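Local coordinates for putative uncharacterized protein F9E10.5 (Arabidopsis thaliana, PDB 3AG7), which is required for chloroplast photorelocation movement in low blue light and in darkness, modulating chloroplast actin filaments, and is represented here by its auxilin-like J-domain, whose co-chaperone activity is needed, at residues S28-L33 with S41-V46. Residues are numbered along the deposited sequence; the frame is centred on the assembly and turned at random.
Sequences SLLSTL and SGWKPV
Leu-33 covers one face of the Trp-43 indole: its CD1 sits 3.7 Å from the centroid of the six-membered ring, only 7° off the normal, a CH-pi contact, while its CB packs 3.6 Å from Trp-43 NE1 over the pyrrole part. A branched aliphatic chain suits this place because CB and one methyl can cover both rings together. At the edge, in the plane of the indole, a water oxygen accepts the N-H of Trp-43 NE1 at 2.9 Å. Tryptophan fits here by offering a broad apolar face to the leucine and an N-H to the water. With CG anti to the backbone N (chi1 -178°), the indole extends toward the type I beta turn from Leu-30 to Leu-33. Leu-30 O comes 3.4 Å from Trp-43 CZ2, at an oblique angle, and Leu-30 CD2 lies 4.2 Å from Trp-43 CH2. The same water donates to Leu-30 O at 2.7 Å and accepts from Val-46 N at 3.0 Å. Beside it, Ser-31 CA makes a CA-H...O contact of 3.4 Å with Val-46 O, while the Ser-31 hydroxyl bonds back to Arg-27 O. Trp-43 also touches Ile-67 of helix 54-68. No direct hydrogen bond joins the two segments; apolar packing on the indole and one three-bonded water hold the loop before helix 54-68 against helix 26-30 and the turn that follows it.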
loop_
_atom_site.group_PDB
_atom_site.type_symbol
_atom_site.label_atom_id
_atom_site.label_comp_id
_atom_site.label_asym_id
_atom_site.label_seq_id
_atom_site.Cartn_x
_atom_site.Cartn_y
_atom_site.Cartn_z
ATOM N N SER A 28 0.275 -10.299 2.587
ATOM C CA SER A 28 1.687 -10.078 2.176
ATOM C C SER A 28 2.000 -8.585 1.993
ATOM O O SER A 28 3.084 -8.111 2.389
ATOM C CB SER A 28 1.996 -10.810 0.865
ATOM O OG SER A 28 1.971 -12.233 1.025
ATOM N N LEU A 29 1.057 -7.868 1.393
ATOM C CA LEU A 29 1.199 -6.405 1.195
ATOM C C LEU A 29 1.035 -5.660 2.515
ATOM O O LEU A 29 1.902 -4.876 2.881
ATOM C CB LEU A 29 0.176 -5.886 0.198
ATOM C CG LEU A 29 0.247 -6.512 -1.206
ATOM C CD1 LEU A 29 -0.964 -6.048 -2.026
ATOM C CD2 LEU A 29 1.603 -6.204 -1.938
ATOM N N LEU A 30 -0.041 -5.933 3.245
ATOM C CA LEU A 30 -0.302 -5.209 4.518
ATOM C C LEU A 30 0.824 -5.382 5.574
ATOM O O LEU A 30 1.197 -4.415 6.250
ATOM C CB LEU A 30 -1.645 -5.608 5.147
ATOM C CG LEU A 30 -2.923 -5.222 4.392
ATOM C CD1 LEU A 30 -4.167 -5.930 5.040
ATOM C CD2 LEU A 30 -3.067 -3.688 4.350
ATOM N N SER A 31 1.334 -6.599 5.701
ATOM C CA SER A 31 2.359 -6.948 6.680
ATOM C C SER A 31 3.746 -6.355 6.325
ATOM O O SER A 31 4.695 -6.455 7.128
ATOM C CB SER A 31 2.467 -8.478 6.860
ATOM O OG SER A 31 2.980 -9.069 5.690
ATOM N N THR A 32 3.870 -5.781 5.137
ATOM C CA THR A 32 5.152 -5.224 4.673
ATOM C C THR A 32 5.072 -3.764 4.165
ATOM O O THR A 32 6.052 -3.245 3.624
ATOM C CB THR A 32 5.801 -6.069 3.544
ATOM O OG1 THR A 32 4.947 -6.099 2.374
ATOM C CG2 THR A 32 6.135 -7.477 4.042
ATOM N N LEU A 33 3.975 -3.066 4.464
ATOM C CA LEU A 33 3.839 -1.671 4.018
ATOM C C LEU A 33 4.915 -0.732 4.540
ATOM O O LEU A 33 5.217 0.262 3.890
ATOM C CB LEU A 33 2.463 -1.097 4.369
ATOM C CG LEU A 33 1.334 -1.420 3.384
ATOM C CD1 LEU A 33 0.062 -0.885 3.985
ATOM C CD2 LEU A 33 1.586 -0.788 2.007
ATOM N N SER A 41 4.023 8.525 7.192
ATOM C CA SER A 41 2.789 8.279 6.457
ATOM C C SER A 41 1.688 8.053 7.477
ATOM O O SER A 41 0.512 8.329 7.218
ATOM C CB SER A 41 2.935 7.056 5.529
ATOM O OG SER A 41 3.287 5.881 6.246
ATOM N N GLY A 42 2.074 7.547 8.643
ATOM C CA GLY A 42 1.121 7.175 9.653
ATOM C C GLY A 42 0.902 5.666 9.788
ATOM O O GLY A 42 0.166 5.213 10.675
ATOM N N TRP A 43 1.523 4.878 8.914
ATOM C CA TRP A 43 1.341 3.413 8.969
ATOM C C TRP A 43 2.035 2.808 10.196
ATOM O O TRP A 43 3.232 2.969 10.384
ATOM C CB TRP A 43 1.856 2.734 7.682
ATOM C CG TRP A 43 1.638 1.240 7.697
ATOM C CD1 TRP A 43 2.594 0.254 7.897
ATOM C CD2 TRP A 43 0.378 0.558 7.622
ATOM N NE1 TRP A 43 1.996 -0.984 7.905
ATOM C CE2 TRP A 43 0.639 -0.822 7.777
ATOM C CE3 TRP A 43 -0.952 0.979 7.475
ATOM C CZ2 TRP A 43 -0.377 -1.786 7.710
ATOM C CZ3 TRP A 43 -1.965 0.011 7.457
ATOM C CH2 TRP A 43 -1.659 -1.351 7.534
ATOM N N LYS A 44 1.302 2.049 10.987
ATOM C CA LYS A 44 1.919 1.271 12.047
ATOM C C LYS A 44 2.103 -0.173 11.579
ATOM O O LYS A 44 1.198 -0.748 11.027
ATOM C CB LYS A 44 1.080 1.365 13.323
ATOM C CG LYS A 44 1.274 2.721 14.032
ATOM C CD LYS A 44 0.210 3.019 15.083
ATOM C CE LYS A 44 0.029 4.541 15.247
ATOM N NZ LYS A 44 0.013 5.016 16.677
ATOM N N PRO A 45 3.313 -0.734 11.737
ATOM C CA PRO A 45 3.566 -2.114 11.328
ATOM C C PRO A 45 2.612 -3.114 11.946
ATOM O O PRO A 45 2.265 -2.999 13.137
ATOM C CB PRO A 45 5.015 -2.380 11.794
ATOM C CG PRO A 45 5.335 -1.317 12.720
ATOM C CD PRO A 45 4.505 -0.115 12.333
ATOM N N VAL A 46 2.237 -4.122 11.158
ATOM C CA VAL A 46 1.260 -5.114 11.608
ATOM C C VAL A 46 1.817 -6.472 11.183
ATOM O O VAL A 46 1.944 -6.707 9.997
ATOM C CB VAL A 46 -0.210 -4.911 10.990
ATOM C CG1 VAL A 46 -1.194 -5.897 11.644
ATOM C CG2 VAL A 46 -0.745 -3.479 11.118
HETATM O O HOH W 1 2.839 -3.708 8.272
#